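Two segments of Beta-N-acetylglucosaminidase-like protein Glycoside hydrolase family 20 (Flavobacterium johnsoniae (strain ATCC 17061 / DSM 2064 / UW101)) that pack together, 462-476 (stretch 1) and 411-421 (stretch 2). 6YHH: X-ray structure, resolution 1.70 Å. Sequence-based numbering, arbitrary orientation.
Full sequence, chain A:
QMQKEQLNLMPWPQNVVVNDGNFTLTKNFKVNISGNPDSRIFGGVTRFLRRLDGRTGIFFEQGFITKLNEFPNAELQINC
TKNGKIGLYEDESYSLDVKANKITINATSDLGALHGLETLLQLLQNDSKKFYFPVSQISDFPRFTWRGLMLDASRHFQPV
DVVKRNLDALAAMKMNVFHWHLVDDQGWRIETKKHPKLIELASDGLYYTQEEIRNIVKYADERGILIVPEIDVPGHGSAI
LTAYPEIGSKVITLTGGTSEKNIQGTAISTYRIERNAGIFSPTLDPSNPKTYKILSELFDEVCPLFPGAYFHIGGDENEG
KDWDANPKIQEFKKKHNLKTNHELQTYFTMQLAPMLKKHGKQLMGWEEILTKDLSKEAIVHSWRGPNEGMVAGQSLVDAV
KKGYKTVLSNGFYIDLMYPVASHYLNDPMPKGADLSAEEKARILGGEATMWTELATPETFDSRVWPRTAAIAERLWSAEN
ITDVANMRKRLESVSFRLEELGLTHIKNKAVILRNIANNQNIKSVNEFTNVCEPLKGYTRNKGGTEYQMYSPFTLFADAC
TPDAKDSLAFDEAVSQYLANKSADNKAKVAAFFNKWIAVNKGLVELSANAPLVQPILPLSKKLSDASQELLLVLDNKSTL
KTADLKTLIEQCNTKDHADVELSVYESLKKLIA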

ATOM      1  N   SER A 462       3.077  -4.687  10.142  1.00  7.62           N
ATOM      2  CA  SER A 462       4.175  -4.642  11.077  1.00  7.63           C
ATOM      3  C   SER A 462       3.916  -5.476  12.327  1.00  7.69           C
ATOM      4  O   SER A 462       4.863  -5.874  13.057  1.00  8.53           O
ATOM      5  CB  SER A 462       4.506  -3.209  11.512  1.00  8.09           C
ATOM      6  OG  SER A 462       3.576  -2.645  12.367  1.00  8.85           O
ATOM      7  N   ARG A 463       2.661  -5.637  12.659  1.00  7.18           N
ATOM      8  CA  ARG A 463       2.271  -6.504  13.800  1.00  7.29           C
ATOM      9  C   ARG A 463       2.255  -7.991  13.380  1.00  7.31           C
ATOM     10  O   ARG A 463       2.735  -8.895  14.109  1.00  8.10           O
ATOM     11  CB  ARG A 463       0.911  -6.030  14.360  1.00  7.79           C
ATOM     12  CG  ARG A 463       1.068  -4.912  15.401  1.00  7.82           C
ATOM     13  CD  ARG A 463       1.850  -3.688  14.970  1.00  7.81           C
ATOM     14  NE  ARG A 463       2.088  -2.800  16.112  1.00  8.14           N
ATOM     15  CZ  ARG A 463       3.229  -2.116  16.292  1.00  8.31           C
ATOM     16  NH1 ARG A 463       4.153  -2.042  15.325  1.00  7.20           N
ATOM     17  NH2 ARG A 463       3.399  -1.409  17.435  1.00  8.01           N
ATOM     18  N   VAL A 464       1.675  -8.292  12.228  1.00  7.19           N
ATOM     19  CA  VAL A 464       1.536  -9.701  11.776  1.00  7.31           C
ATOM     20  C   VAL A 464       2.869 -10.326  11.391  1.00  7.52           C
ATOM     21  O   VAL A 464       3.117 -11.478  11.752  1.00  7.61           O
ATOM     22  CB  VAL A 464       0.509  -9.817  10.638  1.00  7.54           C
ATOM     23  CG1 VAL A 464       0.346 -11.247  10.164  1.00  8.00           C
ATOM     24  CG2 VAL A 464      -0.808  -9.305  11.168  1.00  7.85           C
ATOM     25  N   TRP A 465       3.693  -9.586  10.675  1.00  7.51           N
ATOM     26  CA  TRP A 465       4.938 -10.090  10.019  1.00  8.39           C
ATOM     27  C   TRP A 465       6.125  -9.392  10.596  1.00  8.35           C
ATOM     28  O   TRP A 465       6.090  -8.155  10.801  1.00  8.76           O
ATOM     29  CB  TRP A 465       4.857  -9.843   8.505  1.00  8.03           C
ATOM     30  CG  TRP A 465       3.571 -10.422   7.905  1.00  7.99           C
ATOM     31  CD1 TRP A 465       2.424  -9.730   7.500  1.00  8.39           C
ATOM     32  CD2 TRP A 465       3.272 -11.820   7.706  1.00  8.04           C
ATOM     33  NE1 TRP A 465       1.460 -10.640   7.098  1.00  8.17           N
ATOM     34  CE2 TRP A 465       1.965 -11.916   7.209  1.00  8.02           C
ATOM     35  CE3 TRP A 465       3.995 -13.029   7.974  1.00  8.44           C
ATOM     36  CZ2 TRP A 465       1.355 -13.129   6.969  1.00  8.50           C
ATOM     37  CZ3 TRP A 465       3.395 -14.237   7.689  1.00  9.01           C
ATOM     38  CH2 TRP A 465       2.047 -14.278   7.204  1.00  8.74           C
ATOM     39  N   PRO A 466       7.247 -10.120  10.841  1.00  8.25           N
ATOM     40  CA  PRO A 466       7.443 -11.486  10.419  1.00  8.74           C
ATOM     41  C   PRO A 466       7.105 -12.548  11.450  1.00  8.56           C
ATOM     42  O   PRO A 466       7.333 -13.754  11.191  1.00  9.08           O
ATOM     43  CB  PRO A 466       8.939 -11.538  10.127  1.00  9.45           C
ATOM     44  CG  PRO A 466       9.491 -10.633  11.210  1.00  9.53           C
ATOM     45  CD  PRO A 466       8.475  -9.508  11.322  1.00  9.83           C
ATOM     46  N   ARG A 467       6.543 -12.220  12.589  1.00  8.83           N
ATOM     47  CA  ARG A 467       6.266 -13.229  13.587  1.00  8.36           C
ATOM     48  C   ARG A 467       5.351 -14.347  13.127  1.00  8.66           C
ATOM     49  O   ARG A 467       5.538 -15.520  13.554  1.00  9.78           O
ATOM     50  CB  ARG A 467       5.802 -12.664  14.940  1.00  8.69           C
ATOM     51  CG  ARG A 467       6.860 -11.816  15.671  1.00  9.13           C
ATOM     52  CD  ARG A 467       6.459 -11.148  16.989  1.00  9.39           C
ATOM     53  NE  ARG A 467       5.412 -10.162  16.653  1.00  8.40           N
ATOM     54  CZ  ARG A 467       4.343  -9.917  17.359  1.00  8.04           C
ATOM     55  NH1 ARG A 467       4.189 -10.409  18.564  1.00  7.98           N
ATOM     56  NH2 ARG A 467       3.398  -9.149  16.825  1.00  7.89           N
ATOM     57  N   THR A 468       4.349 -14.056  12.307  1.00  7.92           N
ATOM     58  CA  THR A 468       3.464 -15.087  11.828  1.00  8.17           C
ATOM     59  C   THR A 468       4.181 -16.112  10.912  1.00  8.22           C
ATOM     60  O   THR A 468       3.722 -17.224  10.763  1.00  8.97           O
ATOM     61  CB  THR A 468       2.230 -14.455  11.199  1.00  8.93           C
ATOM     62  OG1 THR A 468       1.636 -13.653  12.254  1.00  9.60           O
ATOM     63  CG2 THR A 468       1.263 -15.497  10.688  1.00 10.69           C
ATOM     64  N   ALA A 469       5.321 -15.702  10.354  1.00  8.41           N
ATOM     65  CA  ALA A 469       6.146 -16.635   9.536  1.00  8.52           C
ATOM     66  C   ALA A 469       6.762 -17.709  10.393  1.00  8.69           C
ATOM     67  O   ALA A 469       6.802 -18.870   9.986  1.00  8.92           O
ATOM     68  CB  ALA A 469       7.130 -15.904   8.660  1.00  7.95           C
ATOM     69  N   ALA A 470       7.173 -17.360  11.627  1.00  8.67           N
ATOM     70  CA  ALA A 470       7.636 -18.353  12.592  1.00  9.17           C
ATOM     71  C   ALA A 470       6.498 -19.280  13.047  1.00  9.64           C
ATOM     72  O   ALA A 470       6.677 -20.466  13.183  1.00  9.93           O
ATOM     73  CB  ALA A 470       8.334 -17.671  13.753  1.00 10.07           C
ATOM     74  N   ILE A 471       5.290 -18.716  13.225  1.00  8.31           N
ATOM     75  CA  ILE A 471       4.149 -19.502  13.528  1.00  8.94           C
ATOM     76  C   ILE A 471       3.846 -20.468  12.372  1.00  8.35           C
ATOM     77  O   ILE A 471       3.523 -21.667  12.642  1.00  8.62           O
ATOM     78  CB  ILE A 471       2.942 -18.629  13.886  1.00  8.43           C
ATOM     79  CG1 ILE A 471       3.245 -17.892  15.186  1.00  9.24           C
ATOM     80  CG2 ILE A 471       1.646 -19.435  13.989  1.00  8.56           C
ATOM     81  CD1 ILE A 471       2.231 -16.803  15.517  1.00  9.01           C
ATOM     82  N   ALA A 472       3.963 -20.011  11.135  1.00  8.07           N
ATOM     83  CA  ALA A 472       3.759 -20.866   9.982  1.00  9.61           C
ATOM     84  C   ALA A 472       4.663 -22.068  10.079  1.00  8.14           C
ATOM     85  O   ALA A 472       4.266 -23.184   9.730  1.00  8.71           O
ATOM     86  CB  ALA A 472       3.943 -20.119   8.672  1.00  9.68           C
ATOM     87  N   GLU A 473       5.931 -21.828  10.460  1.00  8.38           N
ATOM     88  CA  GLU A 473       6.863 -22.967  10.593  1.00  9.22           C
ATOM     89  C   GLU A 473       6.424 -23.949  11.680  1.00  9.82           C
ATOM     90  O   GLU A 473       6.392 -25.209  11.482  1.00  9.44           O
ATOM     91  CB  GLU A 473       8.268 -22.504  10.838  1.00  9.47           C
ATOM     92  CG  GLU A 473       9.209 -23.658  11.207  1.00 10.12           C
ATOM     93  CD  GLU A 473      10.625 -23.311  10.850  1.00  9.89           C
ATOM     94  OE1 GLU A 473      11.441 -23.022  11.752  1.00 11.57           O
ATOM     95  OE2 GLU A 473      10.893 -23.183   9.612  1.00 10.31           O
ATOM     96  N   ARG A 474       5.974 -23.435  12.813  1.00 10.21           N
ATOM     97  CA  ARG A 474       5.426 -24.343  13.823  1.00 10.22           C
ATOM     98  C   ARG A 474       4.257 -25.182  13.336  1.00 10.05           C
ATOM     99  O   ARG A 474       4.082 -26.343  13.738  1.00 10.36           O
ATOM    100  CB  ARG A 474       5.053 -23.601  15.103  1.00 10.56           C
ATOM    101  CG  ARG A 474       4.500 -24.472  16.250  1.00 11.00           C
ATOM    102  CD  ARG A 474       5.403 -25.623  16.707  1.00 12.59           C
ATOM    103  NE  ARG A 474       6.702 -25.072  17.009  1.00 14.32           N
ATOM    104  CZ  ARG A 474       7.857 -25.468  16.472  1.00 13.18           C
ATOM    105  NH1 ARG A 474       8.009 -26.516  15.649  1.00 11.97           N
ATOM    106  NH2 ARG A 474       8.889 -24.772  16.786  1.00 13.89           N
ATOM    107  N   LEU A 475       3.433 -24.641  12.482  1.00  9.03           N
ATOM    108  CA  LEU A 475       2.230 -25.304  12.089  1.00  9.64           C
ATOM    109  C   LEU A 475       2.480 -26.289  10.937  1.00  9.50           C
ATOM    110  O   LEU A 475       1.682 -27.197  10.757  1.00  9.67           O
ATOM    111  CB  LEU A 475       1.166 -24.264  11.712  1.00 10.37           C
ATOM    112  CG  LEU A 475       0.751 -23.413  12.920  1.00 11.29           C
ATOM    113  CD1 LEU A 475      -0.265 -22.367  12.422  1.00 13.29           C
ATOM    114  CD2 LEU A 475       0.285 -24.209  14.130  1.00 12.33           C
ATOM    115  N   TRP A 476       3.581 -26.115  10.201  1.00  9.73           N
ATOM    116  CA  TRP A 476       3.883 -26.991   9.034  1.00  9.15           C
ATOM    117  C   TRP A 476       4.988 -27.999   9.351  1.00  9.87           C
ATOM    118  O   TRP A 476       4.875 -29.186   9.024  1.00 10.86           O
ATOM    119  CB  TRP A 476       4.298 -26.103   7.838  1.00  9.08           C
ATOM    120  CG  TRP A 476       4.774 -26.916   6.635  1.00  9.57           C
ATOM    121  CD1 TRP A 476       5.955 -27.572   6.521  1.00  9.31           C
ATOM    122  CD2 TRP A 476       4.048 -27.156   5.441  1.00  9.18           C
ATOM    123  NE1 TRP A 476       5.996 -28.257   5.306  1.00  9.42           N
ATOM    124  CE2 TRP A 476       4.837 -27.984   4.622  1.00  9.21           C
ATOM    125  CE3 TRP A 476       2.804 -26.721   4.954  1.00  9.02           C
ATOM    126  CZ2 TRP A 476       4.409 -28.452   3.382  1.00  9.18           C
ATOM    127  CZ3 TRP A 476       2.384 -27.195   3.701  1.00 10.44           C
ATOM    128  CH2 TRP A 476       3.188 -28.045   2.933  1.00 10.13           C
TER
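Stretch 2 411-421: GFYIDLMYPVA

Stretch 2 lies along stretch 1 as an irregular segment: a loop, a short 3-10 turn at 414-416, a loop again, then the start of a helix. No crossing angle applies, and the two segments do not run in one simple register. CA neighbours pair R463 with D415, V464 with I414, R467 with V420 and I471 with F412. From F412 to D415 stretch 2 thus runs back along stretch 1, and V420 then turns forward to R467. The contact buries 667 Å².

Stretch 1 opens with the last turn of a helix. R463 lays its guanidinium against M417, whose CE sits over one face, 3.7 Å from R463 NE. V464 points its CB away, yet V464 CG2 still reaches I414 CD1 at 4.1 Å. W465 leaves the helix, and a cis peptide bond leads into P466, the N-cap of the next helix. Neither touches stretch 2.

R467 is the polar centre of the contact. Its NH2 donates to I414 O at 2.8 Å, and its NH1 to Y418 O at 2.9 Å. Both oxygens lie at the guanidinium edge, near its plane, so the one side chain holds both ends of the 414-418 bend. R467 NH2 also donates to R463 O within stretch 1, at 2.8 Å. Water 1 accepts from R467 NH1 and Y418 N and donates to Y413 O, joining Y413 and Y418 to the arginine. The aliphatic part of R467 packs on V420, CG to CB at 3.8 Å.

Beyond this the contact is mostly apolar. T468 OG1 approaches I414 CD1 at 3.4 Å while donating to V464 O. A470 CB meets V420 CG2 at 3.6 Å. I471 CD1 touches I414 CG2 at 3.7 Å, and I471 CG2 lies over the F412 ring face, 4.1 Å from its centroid. L475 CD2 closes the contact, 4.0 Å from F412 CZ.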

ATOM      1  N   GLY A 411      -1.495 -18.692  22.881  1.00  8.37           N
ATOM      2  CA  GLY A 411      -0.042 -18.642  22.654  1.00  9.11           C
ATOM      3  C   GLY A 411       0.377 -18.152  21.276  1.00  8.87           C
ATOM      4  O   GLY A 411       1.569 -18.049  20.974  1.00  8.23           O
ATOM      5  N   PHE A 412      -0.629 -17.834  20.411  1.00  8.20           N
ATOM      6  CA  PHE A 412      -0.408 -17.244  19.088  1.00  7.96           C
ATOM      7  C   PHE A 412      -1.172 -15.869  18.989  1.00  8.09           C
ATOM      8  O   PHE A 412      -1.566 -15.439  17.881  1.00  8.65           O
ATOM      9  CB  PHE A 412      -0.931 -18.161  17.984  1.00  7.95           C
ATOM     10  CG  PHE A 412      -0.256 -19.526  17.877  1.00  8.40           C
ATOM     11  CD1 PHE A 412       1.115 -19.678  17.889  1.00  8.27           C
ATOM     12  CD2 PHE A 412      -1.017 -20.664  17.658  1.00  9.40           C
ATOM     13  CE1 PHE A 412       1.699 -20.922  17.645  1.00  8.44           C
ATOM     14  CE2 PHE A 412      -0.435 -21.893  17.483  1.00  9.44           C
ATOM     15  CZ  PHE A 412       0.939 -22.041  17.469  1.00  8.23           C
ATOM     16  N   TYR A 413      -1.209 -15.176  20.119  1.00  8.44           N
ATOM     17  CA  TYR A 413      -1.868 -13.849  20.205  1.00  9.17           C
ATOM     18  C   TYR A 413      -0.854 -12.770  19.820  1.00  8.84           C
ATOM     19  O   TYR A 413      -0.362 -12.023  20.667  1.00  8.93           O
ATOM     20  CB  TYR A 413      -2.492 -13.633  21.578  1.00 10.37           C
ATOM     21  CG  TYR A 413      -3.908 -14.184  21.620  1.00  9.94           C
ATOM     22  CD1 TYR A 413      -4.158 -15.515  21.315  1.00 11.53           C
ATOM     23  CD2 TYR A 413      -4.993 -13.365  21.904  1.00 12.36           C
ATOM     24  CE1 TYR A 413      -5.462 -15.997  21.285  1.00 11.62           C
ATOM     25  CE2 TYR A 413      -6.299 -13.879  21.958  1.00 12.07           C
ATOM     26  CZ  TYR A 413      -6.509 -15.154  21.541  1.00 12.40           C
ATOM     27  OH  TYR A 413      -7.807 -15.604  21.450  1.00 14.49           O
ATOM     28  N   ILE A 414      -0.601 -12.662  18.511  1.00  9.61           N
ATOM     29  CA  ILE A 414       0.452 -11.768  17.953  1.00  9.26           C
ATOM     30  C   ILE A 414       0.132 -10.276  18.230  1.00  9.53           C
ATOM     31  O   ILE A 414       1.027  -9.449  18.268  1.00  9.04           O
ATOM     32  CB  ILE A 414       0.611 -12.007  16.428  1.00  9.15           C
ATOM     33  CG1 ILE A 414      -0.698 -12.094  15.696  1.00  9.59           C
ATOM     34  CG2 ILE A 414       1.312 -13.300  16.154  1.00 10.40           C
ATOM     35  CD1 ILE A 414      -0.577 -12.029  14.187  1.00 10.06           C
ATOM     36  N   ASP A 415      -1.147  -9.931  18.477  1.00  8.26           N
ATOM     37  CA  ASP A 415      -1.480  -8.575  18.784  1.00  8.02           C
ATOM     38  C   ASP A 415      -0.904  -8.057  20.061  1.00  8.70           C
ATOM     39  O   ASP A 415      -0.791  -6.833  20.228  1.00  8.36           O
ATOM     40  CB  ASP A 415      -3.021  -8.415  18.801  1.00  8.30           C
ATOM     41  CG  ASP A 415      -3.657  -9.235  19.874  1.00  8.77           C
ATOM     42  OD1 ASP A 415      -3.398 -10.452  19.888  1.00 10.50           O
ATOM     43  OD2 ASP A 415      -4.438  -8.681  20.715  1.00  9.45           O
ATOM     44  N   LEU A 416      -0.514  -8.962  21.007  1.00  7.83           N
ATOM     45  CA  LEU A 416      -0.075  -8.538  22.330  1.00  8.56           C
ATOM     46  C   LEU A 416       1.399  -8.157  22.362  1.00  7.82           C
ATOM     47  O   LEU A 416       1.949  -7.854  23.401  1.00  7.26           O
ATOM     48  CB  LEU A 416      -0.413  -9.693  23.311  1.00  8.52           C
ATOM     49  CG  LEU A 416      -1.948  -9.947  23.384  1.00  9.38           C
ATOM     50  CD1 LEU A 416      -2.203 -11.110  24.387  1.00  9.65           C
ATOM     51  CD2 LEU A 416      -2.816  -8.737  23.645  1.00 10.80           C
ATOM     52  N   MET A 417       2.048  -8.305  21.212  1.00  7.45           N
ATOM     53  CA  MET A 417       3.429  -7.824  21.016  1.00  7.62           C
ATOM     54  C   MET A 417       4.490  -8.604  21.774  1.00  7.49           C
ATOM     55  O   MET A 417       5.583  -8.072  22.098  1.00  6.98           O
ATOM     56  CB  MET A 417       3.570  -6.295  21.245  1.00  7.45           C
ATOM     57  CG  MET A 417       2.507  -5.478  20.492  1.00  7.98           C
ATOM     58  SD  MET A 417       2.277  -5.948  18.773  1.00  9.52           S
ATOM     59  CE  MET A 417       3.797  -5.387  18.063  1.00 10.98           C
ATOM     60  N   TYR A 418       4.191  -9.847  22.046  1.00  7.68           N
ATOM     61  CA  TYR A 418       5.210 -10.752  22.701  1.00  7.93           C
ATOM     62  C   TYR A 418       6.347 -11.102  21.757  1.00  7.82           C
ATOM     63  O   TYR A 418       6.255 -11.052  20.532  1.00  7.57           O
ATOM     64  CB  TYR A 418       4.493 -12.014  23.181  1.00  8.84           C
ATOM     65  CG  TYR A 418       3.350 -11.868  24.159  1.00  9.01           C
ATOM     66  CD1 TYR A 418       3.420 -11.034  25.225  1.00 10.22           C
ATOM     67  CD2 TYR A 418       2.213 -12.657  24.045  1.00 10.26           C
ATOM     68  CE1 TYR A 418       2.430 -10.938  26.155  1.00 11.84           C
ATOM     69  CE2 TYR A 418       1.197 -12.582  24.971  1.00 11.37           C
ATOM     70  CZ  TYR A 418       1.292 -11.725  26.016  1.00 11.36           C
ATOM     71  OH  TYR A 418       0.283 -11.650  26.980  1.00 14.37           O
ATOM     72  N   PRO A 419       7.490 -11.510  22.350  1.00  8.22           N
ATOM     73  CA  PRO A 419       8.623 -11.924  21.521  1.00  8.34           C
ATOM     74  C   PRO A 419       8.304 -13.126  20.643  1.00  8.19           C
ATOM     75  O   PRO A 419       7.496 -14.002  21.060  1.00  8.84           O
ATOM     76  CB  PRO A 419       9.689 -12.303  22.561  1.00  8.76           C
ATOM     77  CG  PRO A 419       9.218 -11.703  23.834  1.00  8.94           C
ATOM     78  CD  PRO A 419       7.701 -11.672  23.785  1.00  9.09           C
ATOM     79  N   VAL A 420       8.949 -13.180  19.478  1.00  7.59           N
ATOM     80  CA  VAL A 420       8.722 -14.244  18.514  1.00  8.67           C
ATOM     81  C   VAL A 420       8.895 -15.640  19.145  1.00  8.67           C
ATOM     82  O   VAL A 420       8.162 -16.553  18.825  1.00  8.82           O
ATOM     83  CB  VAL A 420       9.483 -14.069  17.220  1.00  9.21           C
ATOM     84  CG1 VAL A 420      11.027 -14.260  17.464  1.00  8.95           C
ATOM     85  CG2 VAL A 420       9.021 -14.996  16.138  1.00 10.05           C
ATOM     86  N   ALA A 421       9.897 -15.821  20.013  1.00  8.34           N
ATOM     87  CA  ALA A 421      10.105 -17.169  20.552  1.00  9.38           C
ATOM     88  C   ALA A 421       8.947 -17.695  21.357  1.00 10.94           C
ATOM     89  O   ALA A 421       8.724 -18.880  21.335  1.00 13.02           O
ATOM     90  CB  ALA A 421      11.360 -17.175  21.408  1.00  9.50           C
TER
HETATM   91  O   HOH W   1       2.301 -11.275  20.631  1.00  7.88           O